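Local structure of GDP-6-deoxy-D-mannose reductase (Pseudomonas aeruginosa, 6X3B) at residues 178-183 and 218-223; 214-219 and 254-259; 23-28 and 74-79; 68-73 and 109-114. The protein probably reduces GDP-4-dehydro-6-deoxy-D-mannose to GDP-D-rhamnose with NADPH, a step of O-antigen biosynthesis for the lipopolysaccharide of the outer membrane. All coordinates share one frame; numbering follows the deposited sequence.

Contact 1: residues 178-183 and 218-223. With NDP (NADPH dihydro-nicotinamide-adenine-dinucleotide phosphate), chain E.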
# COMPACT_ATOMS: atom_id res chain seq x y z
N PRO A 178 8.91 1.64 12.90
CA PRO A 178 9.29 1.33 14.29
C PRO A 178 8.58 0.08 14.77
O PRO A 178 7.42 -0.17 14.43
CB PRO A 178 8.83 2.56 15.06
CG PRO A 178 7.64 3.06 14.25
CD PRO A 178 8.03 2.81 12.82
N PHE A 179 9.29 -0.70 15.58
CA PHE A 179 8.66 -1.86 16.20
C PHE A 179 8.13 -1.42 17.57
O PHE A 179 7.72 -0.27 17.72
CB PHE A 179 9.66 -3.03 16.22
CG PHE A 179 9.87 -3.67 14.84
CD1 PHE A 179 10.29 -2.90 13.76
CD2 PHE A 179 9.61 -5.02 14.62
CE1 PHE A 179 10.48 -3.46 12.49
CE2 PHE A 179 9.80 -5.59 13.36
CZ PHE A 179 10.23 -4.81 12.29
N ASN A 180 8.06 -2.35 18.52
CA ASN A 180 7.43 -2.07 19.84
C ASN A 180 8.10 -0.89 20.56
O ASN A 180 9.33 -0.82 20.59
CB ASN A 180 7.31 -3.33 20.70
CG ASN A 180 6.28 -4.28 20.15
OD1 ASN A 180 6.49 -4.91 19.12
ND2 ASN A 180 5.14 -4.39 20.83
N HIS A 181 7.32 -0.00 21.13
CA HIS A 181 7.76 1.19 21.90
C HIS A 181 7.49 0.96 23.39
O HIS A 181 6.50 0.29 23.71
CB HIS A 181 6.88 2.41 21.59
CG HIS A 181 7.06 3.06 20.27
ND1 HIS A 181 7.13 2.36 19.09
CD2 HIS A 181 7.11 4.37 19.92
CE1 HIS A 181 7.26 3.19 18.08
NE2 HIS A 181 7.24 4.42 18.56
N ILE A 182 8.29 1.52 24.25
CA ILE A 182 8.07 1.48 25.72
C ILE A 182 8.24 2.92 26.22
O ILE A 182 9.27 3.52 25.91
CB ILE A 182 9.03 0.52 26.44
CG1 ILE A 182 8.89 -0.92 25.96
CG2 ILE A 182 8.82 0.62 27.95
CD1 ILE A 182 9.82 -1.88 26.66
N GLY A 183 7.23 3.45 26.91
CA GLY A 183 7.37 4.79 27.45
C GLY A 183 6.17 5.23 28.25
O GLY A 183 5.07 4.68 28.13
N VAL A 218 5.34 -14.95 24.31
CA VAL A 218 5.78 -14.52 22.99
C VAL A 218 6.91 -13.52 23.21
O VAL A 218 7.05 -12.94 24.29
CB VAL A 218 4.64 -13.88 22.17
CG1 VAL A 218 3.47 -14.87 22.04
CG2 VAL A 218 4.16 -12.59 22.80
N SER A 219 7.73 -13.34 22.19
CA SER A 219 8.81 -12.36 22.26
C SER A 219 8.56 -11.25 21.24
O SER A 219 8.00 -11.49 20.17
CB SER A 219 10.17 -13.03 22.00
OG SER A 219 10.35 -13.29 20.62
N ARG A 220 8.99 -10.03 21.57
CA ARG A 220 8.84 -8.91 20.66
C ARG A 220 10.10 -8.05 20.72
O ARG A 220 10.92 -8.17 21.63
CB ARG A 220 7.59 -8.06 20.99
CG ARG A 220 6.25 -8.78 20.79
CD ARG A 220 5.95 -8.97 19.30
NE ARG A 220 4.61 -9.53 19.05
CZ ARG A 220 4.36 -10.83 18.94
NH1 ARG A 220 5.34 -11.71 19.09
NH2 ARG A 220 3.12 -11.26 18.71
N ASP A 221 10.24 -7.18 19.74
CA ASP A 221 11.38 -6.26 19.64
C ASP A 221 10.95 -4.91 20.21
O ASP A 221 10.12 -4.22 19.60
CB ASP A 221 11.80 -6.14 18.18
CG ASP A 221 13.08 -5.35 18.00
OD1 ASP A 221 13.26 -4.35 18.74
OD2 ASP A 221 13.89 -5.72 17.09
N PHE A 222 11.54 -4.50 21.34
CA PHE A 222 11.20 -3.26 22.04
C PHE A 222 12.31 -2.22 21.99
O PHE A 222 13.50 -2.55 22.10
CB PHE A 222 10.90 -3.52 23.52
CG PHE A 222 9.66 -4.34 23.77
CD1 PHE A 222 8.43 -3.73 23.91
CD2 PHE A 222 9.74 -5.73 23.91
CE1 PHE A 222 7.28 -4.50 24.14
CE2 PHE A 222 8.61 -6.49 24.14
CZ PHE A 222 7.38 -5.87 24.25
N LEU A 223 11.91 -0.94 21.91
CA LEU A 223 12.77 0.21 22.13
C LEU A 223 12.12 1.18 23.10
O LEU A 223 10.89 1.37 23.09
CB LEU A 223 13.05 0.97 20.82
CG LEU A 223 13.98 0.32 19.79
CD1 LEU A 223 13.91 1.11 18.49
CD2 LEU A 223 15.40 0.30 20.33
PA NDP E . -1.33 8.49 19.40
O1A NDP E . -2.60 7.81 19.02
O2A NDP E . -0.93 8.50 20.84
O5B NDP E . -1.34 9.99 18.84
C5B NDP E . -2.00 10.27 17.58
C4B NDP E . -1.89 11.74 17.28
O4B NDP E . -2.53 12.02 16.01
C3B NDP E . -2.55 12.68 18.30
O3B NDP E . -1.74 13.83 18.54
C2B NDP E . -3.87 13.04 17.62
O2B NDP E . -4.32 14.33 18.05
C1B NDP E . -3.44 13.08 16.16
N9A NDP E . -4.53 12.91 15.22
C8A NDP E . -5.36 11.83 15.11
N7A NDP E . -6.26 11.96 14.17
C5A NDP E . -6.01 13.21 13.62
C6A NDP E . -6.63 13.93 12.58
N6A NDP E . -7.66 13.45 11.91
N1A NDP E . -6.13 15.16 12.29
C2A NDP E . -5.09 15.61 13.00
N3A NDP E . -4.43 15.02 13.99
C4A NDP E . -4.95 13.81 14.26
O3 NDP E . -0.13 7.86 18.55
PN NDP E . 1.35 7.43 19.00
O1N NDP E . 2.08 8.64 19.45
O2N NDP E . 1.24 6.27 19.93
O5D NDP E . 1.96 6.93 17.60
C5D NDP E . 2.74 7.86 16.81
C4D NDP E . 3.04 7.23 15.47
O4D NDP E . 3.82 6.03 15.67
C3D NDP E . 1.81 6.81 14.65
O3D NDP E . 2.01 7.07 13.26
C2D NDP E . 1.72 5.32 14.96
O2D NDP E . 1.05 4.59 13.94
C1D NDP E . 3.19 4.93 15.06
N1N NDP E . 3.40 3.72 15.90
C2N NDP E . 3.26 3.78 17.26
C3N NDP E . 3.60 2.72 18.07
C7N NDP E . 3.18 2.76 19.49
O7N NDP E . 3.40 1.79 20.22
N7N NDP E . 2.58 3.85 19.93
C4N NDP E . 4.38 1.60 17.47
C5N NDP E . 4.42 1.62 16.00
C6N NDP E . 3.75 2.52 15.32
P2B NDP E . -5.73 14.23 18.82
O1X NDP E . -6.08 15.65 19.21
O2X NDP E . -6.73 13.64 17.85
O3X NDP E . -5.51 13.35 20.03
O HOH W 1 8.20 -6.41 17.73
O HOH W 2 3.26 -6.40 19.33
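Asn-180 and Phe-222 lie next to each other where strands 172-182 and 219-224 pair in parallel, in the sheet of the Rossmann-type fold of this epimerase/dehydratase family. CD1 of the Phe-222 ring lies 3.4 Å from CB of Asn-180, whose amide plane is turned 59° from the ring. The same CD1 meets CG1 of Ile-182 at 3.5 Å, the isoleucine side chain crossing the phenylalanine at about a right angle. The backbones themselves are joined by Leu-223 N donating to Asn-180 O (2.9 Å) and by Ile-182 N donating to Leu-223 O, while Asn-180 N makes a weak bond to Asp-221 O. The Asn-180 amide reaches back along the other strand through two waters. One water donates to Asn-180 OD1 at 2.7 Å and accepts from Asp-221 N; the second accepts from ND2 and, weakly, from Arg-220 NE. Further out, the Asp-221 carboxylate is held by Ser-249 OG and by the backbone nitrogens of Gly-250 and Gly-289. The other sheet face carries Leu-223 and His-181, both touching Val-228 of helix 225-238. ND1 of His-181 donates to Phe-179 O (3.0 Å), in the carbonyl plane and close to the ring plane, which fixes the rotation of the imidazole. One ring face is thereby laid against the nicotinamide, with His-181 ND1 3.3 Å from C4N of NADPH, the carbon that carries the hydride.

Contact 2: residues 214-219 and 254-259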
# COMPACT_ATOMS: atom_id res chain seq x y z
N GLY A 214 -3.18 -12.58 29.03
CA GLY A 214 -3.42 -13.48 27.92
C GLY A 214 -2.16 -14.25 27.60
O GLY A 214 -1.46 -14.70 28.51
N ASP A 215 -1.83 -14.39 26.32
CA ASP A 215 -0.60 -15.09 25.93
C ASP A 215 0.57 -14.14 26.13
O ASP A 215 0.70 -13.14 25.41
CB ASP A 215 -0.68 -15.59 24.49
CG ASP A 215 0.36 -16.66 24.19
OD1 ASP A 215 1.22 -16.95 25.05
OD2 ASP A 215 0.31 -17.22 23.08
N ILE A 216 1.42 -14.43 27.11
CA ILE A 216 2.63 -13.67 27.38
C ILE A 216 3.89 -14.45 27.05
O ILE A 216 5.00 -13.95 27.27
CB ILE A 216 2.68 -13.19 28.84
CG1 ILE A 216 2.79 -14.39 29.79
CG2 ILE A 216 1.49 -12.30 29.16
CD1 ILE A 216 3.07 -14.00 31.25
N ASP A 217 3.75 -15.66 26.53
CA ASP A 217 4.92 -16.45 26.15
C ASP A 217 5.25 -16.23 24.67
O ASP A 217 5.39 -17.16 23.88
CB ASP A 217 4.67 -17.91 26.48
CG ASP A 217 4.58 -18.14 27.99
OD1 ASP A 217 5.51 -17.72 28.71
OD2 ASP A 217 3.57 -18.71 28.45
N VAL A 218 5.34 -14.95 24.31
CA VAL A 218 5.78 -14.52 22.99
C VAL A 218 6.91 -13.52 23.21
O VAL A 218 7.05 -12.94 24.29
CB VAL A 218 4.64 -13.88 22.17
CG1 VAL A 218 3.47 -14.87 22.04
CG2 VAL A 218 4.16 -12.59 22.80
N SER A 219 7.73 -13.34 22.19
CA SER A 219 8.81 -12.36 22.26
C SER A 219 8.56 -11.25 21.24
O SER A 219 8.00 -11.49 20.17
CB SER A 219 10.17 -13.03 22.00
OG SER A 219 10.35 -13.29 20.62
N LYS A 254 11.08 -11.63 25.83
CA LYS A 254 9.88 -12.37 26.21
C LYS A 254 9.00 -11.54 27.14
O LYS A 254 9.48 -10.99 28.14
CB LYS A 254 10.26 -13.68 26.90
CG LYS A 254 11.01 -14.64 26.01
CD LYS A 254 11.47 -15.85 26.79
CE LYS A 254 12.83 -16.31 26.32
NZ LYS A 254 13.70 -16.71 27.46
N ILE A 255 7.71 -11.44 26.81
CA ILE A 255 6.79 -10.64 27.60
C ILE A 255 6.86 -11.03 29.08
O ILE A 255 6.87 -10.16 29.97
CB ILE A 255 5.36 -10.77 27.06
CG1 ILE A 255 5.29 -10.35 25.59
CG2 ILE A 255 4.39 -9.98 27.91
CD1 ILE A 255 6.14 -9.14 25.25
N ARG A 256 6.92 -12.33 29.36
CA ARG A 256 6.91 -12.80 30.74
C ARG A 256 8.14 -12.31 31.50
O ARG A 256 8.05 -11.93 32.67
CB ARG A 256 6.84 -14.33 30.77
CG ARG A 256 7.00 -14.91 32.16
CD ARG A 256 7.04 -16.42 32.11
NE ARG A 256 5.83 -16.97 31.50
CZ ARG A 256 4.67 -17.12 32.13
NH1 ARG A 256 4.54 -16.77 33.40
NH2 ARG A 256 3.63 -17.63 31.48
N GLU A 257 9.31 -12.34 30.85
CA GLU A 257 10.53 -11.85 31.49
C GLU A 257 10.47 -10.35 31.73
O GLU A 257 10.97 -9.86 32.74
CB GLU A 257 11.75 -12.21 30.65
CG GLU A 257 12.08 -13.71 30.69
CD GLU A 257 13.28 -14.09 29.83
OE1 GLU A 257 14.02 -13.19 29.40
OE2 GLU A 257 13.46 -15.30 29.59
N LEU A 258 9.85 -9.59 30.82
CA LEU A 258 9.65 -8.16 31.08
C LEU A 258 8.74 -7.95 32.29
O LEU A 258 9.01 -7.08 33.13
CB LEU A 258 9.09 -7.46 29.85
CG LEU A 258 10.01 -7.45 28.64
CD1 LEU A 258 9.38 -6.71 27.48
CD2 LEU A 258 11.30 -6.78 29.06
N ILE A 259 7.65 -8.72 32.39
CA ILE A 259 6.76 -8.58 33.54
C ILE A 259 7.50 -8.91 34.83
O ILE A 259 7.34 -8.21 35.85
CB ILE A 259 5.51 -9.47 33.38
CG1 ILE A 259 4.59 -8.91 32.30
CG2 ILE A 259 4.74 -9.58 34.70
CD1 ILE A 259 3.50 -9.92 31.88
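CG1 of Ile-216 stands between its own N and carbonyl carbon (chi1 65°), which carries CD1 over the Arg-256 guanidinium; Arg-256 leaves the helix extended and then turns at chi3 (-58°), which sets its guanidinium across that methyl. Ile-216 CD1 sits over the centre of one guanidinium face, 3.6 Å from Arg-256 CZ. At the edge of the same group Asp-217 is gripped side-on: Arg-256 NE donates to the syn lone pair of Asp-217 OD1 at 2.9 Å, and NH2 of Arg-256 donates to Asp-217 OD2 at 3.2 Å, with a weak further bond from NH2 to OD1. The carboxylate is twisted 25° from the guanidinium plane. Lys-254 occupies the N-cap position, and just after it Ile-255 N makes an almost straight bond to Val-218 O at 3.0 Å. CG1 of Ile-255 lies alongside CG2 of Val-218, both pointing the same way, while its CG2 packs 3.8 Å from Ile-216 CB. Asp-215 OD1 accepts from Asp-217 N, forming an Asx turn in the loop. The loop entering strand 219-224 is fastened to the first turn of helix 255-266; Ile-272 of strand 271-274 lies against Ile-216 and Arg-256, and Phe-222 and helix 191-203 lie against Ile-255.

Contact 3: residues 23-28 and 74-79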
# COMPACT_ATOMS: atom_id res chain seq x y z
N GLN A 23 17.62 24.02 11.48
CA GLN A 23 16.60 23.74 10.48
C GLN A 23 15.24 23.69 11.15
O GLN A 23 15.11 23.22 12.28
CB GLN A 23 16.87 22.43 9.75
CG GLN A 23 18.24 22.43 9.09
CD GLN A 23 18.27 21.70 7.79
OE1 GLN A 23 19.03 20.74 7.63
NE2 GLN A 23 17.45 22.14 6.84
N ARG A 24 14.22 24.15 10.42
CA ARG A 24 12.87 24.24 10.95
C ARG A 24 12.15 22.91 10.77
O ARG A 24 12.09 22.38 9.66
CB ARG A 24 12.10 25.35 10.24
CG ARG A 24 12.56 26.77 10.67
CD ARG A 24 11.92 27.85 9.80
NE ARG A 24 12.20 29.21 10.29
CZ ARG A 24 13.41 29.76 10.29
NH1 ARG A 24 14.46 29.08 9.85
NH2 ARG A 24 13.58 31.01 10.74
N LEU A 25 11.59 22.40 11.86
CA LEU A 25 10.97 21.08 11.88
C LEU A 25 9.51 21.24 12.29
O LEU A 25 9.22 21.85 13.32
CB LEU A 25 11.70 20.16 12.86
CG LEU A 25 11.00 18.83 13.18
CD1 LEU A 25 10.86 17.99 11.91
CD2 LEU A 25 11.76 18.06 14.27
N PHE A 26 8.60 20.72 11.48
CA PHE A 26 7.20 20.65 11.85
C PHE A 26 6.83 19.20 12.11
O PHE A 26 7.22 18.31 11.35
CB PHE A 26 6.30 21.24 10.75
CG PHE A 26 4.83 21.31 11.14
CD1 PHE A 26 4.32 22.43 11.80
CD2 PHE A 26 3.99 20.25 10.88
CE1 PHE A 26 2.97 22.48 12.18
CE2 PHE A 26 2.63 20.28 11.25
CZ PHE A 26 2.13 21.40 11.90
N VAL A 27 6.10 18.96 13.20
CA VAL A 27 5.72 17.62 13.63
C VAL A 27 4.20 17.56 13.77
O VAL A 27 3.61 18.36 14.51
CB VAL A 27 6.38 17.23 14.97
CG1 VAL A 27 5.95 15.81 15.37
CG2 VAL A 27 7.92 17.33 14.86
N THR A 28 3.57 16.65 13.05
CA THR A 28 2.16 16.38 13.32
C THR A 28 2.04 15.42 14.49
O THR A 28 2.98 14.69 14.81
CB THR A 28 1.45 15.76 12.11
OG1 THR A 28 1.91 14.41 11.93
CG2 THR A 28 1.73 16.58 10.85
N PRO A 74 8.65 24.81 7.07
CA PRO A 74 9.54 23.78 7.61
C PRO A 74 10.55 23.30 6.56
O PRO A 74 10.24 23.23 5.37
CB PRO A 74 8.59 22.65 8.03
CG PRO A 74 7.35 22.87 7.21
CD PRO A 74 7.25 24.36 6.94
N ASP A 75 11.76 23.02 7.03
CA ASP A 75 12.75 22.29 6.24
C ASP A 75 12.49 20.80 6.27
O ASP A 75 12.94 20.06 5.38
CB ASP A 75 14.14 22.55 6.79
CG ASP A 75 14.51 23.99 6.68
OD1 ASP A 75 14.58 24.46 5.53
OD2 ASP A 75 14.67 24.65 7.72
N ALA A 76 11.83 20.34 7.32
CA ALA A 76 11.57 18.91 7.50
C ALA A 76 10.26 18.75 8.25
O ALA A 76 9.87 19.60 9.05
CB ALA A 76 12.70 18.23 8.29
N VAL A 77 9.60 17.63 7.98
CA VAL A 77 8.33 17.28 8.60
C VAL A 77 8.46 15.86 9.11
O VAL A 77 8.98 15.00 8.39
CB VAL A 77 7.17 17.42 7.60
CG1 VAL A 77 5.85 16.96 8.21
CG2 VAL A 77 7.07 18.89 7.15
N ILE A 78 8.03 15.61 10.34
CA ILE A 78 7.83 14.26 10.86
C ILE A 78 6.34 14.08 11.04
O ILE A 78 5.69 14.87 11.76
CB ILE A 78 8.58 13.99 12.17
CG1 ILE A 78 10.08 14.20 11.99
CG2 ILE A 78 8.31 12.54 12.65
CD1 ILE A 78 10.83 13.95 13.26
N HIS A 79 5.77 13.07 10.38
CA HIS A 79 4.33 12.89 10.35
C HIS A 79 4.03 11.70 11.25
O HIS A 79 4.21 10.55 10.86
CB HIS A 79 3.85 12.67 8.91
CG HIS A 79 2.39 12.38 8.79
ND1 HIS A 79 1.43 12.98 9.59
CD2 HIS A 79 1.71 11.54 7.97
CE1 HIS A 79 0.23 12.53 9.26
NE2 HIS A 79 0.37 11.65 8.27
O HOH W 3 16.78 22.85 4.30
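Strands 23-28 and 76-79 run parallel, their axes 4.8 Å apart and 19° from aligned, pairing Leu-25 with Ala-76, Phe-26 with Val-77 and Val-27 with Ile-78. At the start of the pairing, Arg-24 O accepts from both Asp-75 N (2.7 Å) and Ala-76 N, while Arg-24 N donates almost straight to the anti lone pair of Asp-75 OD2 at 2.8 Å. A water donating to Asp-75 OD1 accepts a weak bond from NE2 of Gln-23, and the Arg-24 side chain leads off to a salt bridge with Glu-72. On one sheet face CD1 of Leu-25 rests 3.9 Å from CG1 of Ile-78 and touches CB of Ala-76. On the other face CB of Phe-26 packs against CB of Pro-74 (3.8 Å). Farther along that second face, Thr-28 OG1 lies between backbone N and carbonyl carbon (chi1 71°), where it meets the edge of the His-79 ring in a 2.8 Å hydrogen bond to ND1. The same hydroxyl is bonded to Ala-81 N, and His-79 NE2 to Thr-104 of helix 93-114. Strand 23-28 sits between parallel neighbours 49-51 and 76-79 and runs from Thr-28 into a glycine-rich TGxxGxxG loop, as in the dinucleotide-binding Rossmann fold.

Contact 4: residues 68-73 and 109-114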
# COMPACT_ATOMS: atom_id res chain seq x y z
N ASP A 68 -2.92 27.58 6.82
CA ASP A 68 -2.01 28.55 7.42
C ASP A 68 -1.19 27.97 8.57
O ASP A 68 -0.83 28.71 9.50
CB ASP A 68 -2.79 29.77 7.90
CG ASP A 68 -3.49 30.51 6.78
OD1 ASP A 68 -2.84 31.38 6.14
OD2 ASP A 68 -4.69 30.25 6.55
N LEU A 69 -0.87 26.68 8.53
CA LEU A 69 -0.13 26.07 9.63
C LEU A 69 1.34 26.45 9.67
O LEU A 69 2.01 26.21 10.68
CB LEU A 69 -0.25 24.54 9.56
CG LEU A 69 -1.58 23.99 10.05
CD1 LEU A 69 -1.69 22.51 9.73
CD2 LEU A 69 -1.77 24.22 11.56
N TRP A 70 1.89 27.00 8.59
CA TRP A 70 3.34 27.21 8.46
C TRP A 70 3.64 28.66 8.10
O TRP A 70 4.06 28.96 6.98
CB TRP A 70 3.94 26.24 7.44
CG TRP A 70 3.50 24.82 7.70
CD1 TRP A 70 3.89 24.02 8.74
CD2 TRP A 70 2.53 24.07 6.96
NE1 TRP A 70 3.23 22.80 8.67
CE2 TRP A 70 2.40 22.81 7.59
CE3 TRP A 70 1.80 24.34 5.80
CZ2 TRP A 70 1.55 21.82 7.09
CZ3 TRP A 70 0.93 23.36 5.32
CH2 TRP A 70 0.82 22.11 5.96
N PRO A 71 3.47 29.58 9.05
CA PRO A 71 3.98 30.96 8.82
C PRO A 71 5.45 30.97 8.44
O PRO A 71 5.83 31.61 7.44
CB PRO A 71 3.70 31.66 10.16
CG PRO A 71 3.42 30.57 11.16
CD PRO A 71 2.82 29.44 10.37
N GLU A 72 6.29 30.24 9.17
CA GLU A 72 7.62 29.89 8.69
C GLU A 72 7.60 28.49 8.08
O GLU A 72 7.02 27.56 8.66
CB GLU A 72 8.66 29.95 9.81
CG GLU A 72 8.65 31.27 10.60
CD GLU A 72 9.87 31.42 11.51
OE1 GLU A 72 10.45 30.38 11.93
OE2 GLU A 72 10.26 32.57 11.79
N LEU A 73 8.27 28.33 6.92
CA LEU A 73 8.25 27.07 6.17
C LEU A 73 9.14 26.03 6.84
O LEU A 73 10.29 26.32 7.16
CB LEU A 73 8.71 27.30 4.75
CG LEU A 73 8.64 26.10 3.80
CD1 LEU A 73 7.20 25.89 3.39
CD2 LEU A 73 9.53 26.32 2.57
N GLN A 109 -0.49 17.68 0.22
CA GLN A 109 -0.96 18.71 -0.70
C GLN A 109 -0.89 20.10 -0.07
O GLN A 109 -0.56 21.08 -0.77
CB GLN A 109 -2.38 18.40 -1.14
CG GLN A 109 -2.43 17.11 -1.93
CD GLN A 109 -3.75 16.89 -2.57
OE1 GLN A 109 -4.80 16.92 -1.90
NE2 GLN A 109 -3.73 16.63 -3.88
N ALA A 110 -1.24 20.22 1.21
CA ALA A 110 -1.14 21.51 1.89
C ALA A 110 0.32 21.99 1.93
O ALA A 110 0.61 23.17 1.68
CB ALA A 110 -1.71 21.40 3.31
N LEU A 111 1.25 21.09 2.28
CA LEU A 111 2.67 21.43 2.26
C LEU A 111 3.10 21.86 0.86
O LEU A 111 3.81 22.87 0.70
CB LEU A 111 3.50 20.22 2.73
CG LEU A 111 3.51 19.95 4.24
CD1 LEU A 111 3.99 18.54 4.57
CD2 LEU A 111 4.37 20.98 4.99
N LYS A 112 2.66 21.12 -0.16
CA LYS A 112 3.01 21.47 -1.53
C LYS A 112 2.51 22.86 -1.89
O LYS A 112 3.27 23.69 -2.43
CB LYS A 112 2.42 20.42 -2.50
CG LYS A 112 2.81 20.70 -3.97
CD LYS A 112 2.30 19.61 -4.94
CE LYS A 112 2.56 20.02 -6.39
NZ LYS A 112 2.02 19.02 -7.36
N ALA A 113 1.24 23.16 -1.57
CA ALA A 113 0.68 24.46 -1.92
C ALA A 113 1.42 25.59 -1.22
O ALA A 113 1.53 26.70 -1.78
CB ALA A 113 -0.81 24.51 -1.57
N ARG A 114 1.92 25.35 -0.01
CA ARG A 114 2.64 26.36 0.74
C ARG A 114 4.06 26.60 0.21
O ARG A 114 4.65 27.65 0.48
CB ARG A 114 2.68 25.96 2.21
CG ARG A 114 3.64 26.77 3.10
CD ARG A 114 3.16 28.20 3.35
NE ARG A 114 4.07 28.89 4.27
CZ ARG A 114 5.24 29.41 3.89
NH1 ARG A 114 5.63 29.32 2.62
NH2 ARG A 114 6.03 30.00 4.77
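Trp-70, on the loop leading into strand 76-79 of the Rossmann-type domain, packs against the last turns of helix 93-114, with Arg-114 fastening the two together. CD2 of Leu-111 sits over one face of the indole, 3.7 Å from the centroid of the six-membered ring and 15° off its normal, a CH-pi contact. Leu-69 CB lies over the opposite face, so the ring is sandwiched between aliphatic groups. Its far rim points at the helix: CH2 of Trp-70 is 3.7 Å from CB of Ala-110, which sits at the ring edge in its plane.

Arg-114 runs past the indole in the opposite direction. CG lies anti to the backbone N (chi1 168°) and the chain bends at the next torsion (71°), which swings the guanidinium round to the loop backbone. There Arg-114 NE donates to Trp-70 O at 2.7 Å, close to the guanidinium plane, and NH2 adds a weak bond to the same oxygen. NH2 of Arg-114 also donates to Pro-71 O at 3.1 Å, this time from well above the carbonyl plane. Two successive carbonyls are therefore held by one side chain. Leu-73 lies over a face of that guanidinium, its CD1 3.7 Å from CG of Arg-114. Toward the sheet, the indole meets Phe-26 edge-to-face, so Trp-70 touches both strand 23-28 and helix 93-114. The contact joins the loop before strand 76-79 to a helix flanking the parallel strands, the alpha/beta layering of a Rossmann-type domain.

Overall arrangement
From the N terminus, strand 23-28 pairs with 74-79, closing contact 3. Before that happens the chain passes 68-73, which finds its partner only at 109-114, so contacts 3 and 4 cross; they touch directly, their centres about 11 Å apart, and tie sheet to flanking helix at one end of the molecule. Contact 1 then opens at 178-183 and contact 2 at 214-219; contact 1 closes at 218-223, beside the nicotinamide, and contact 2 at 254-259, fastening the start of strand 219-224. These two therefore overlap, sharing Val-218 and Ser-219. Contacts 2 and 3 lie on opposite sides of the chain's centre, about 37 Å apart between centres.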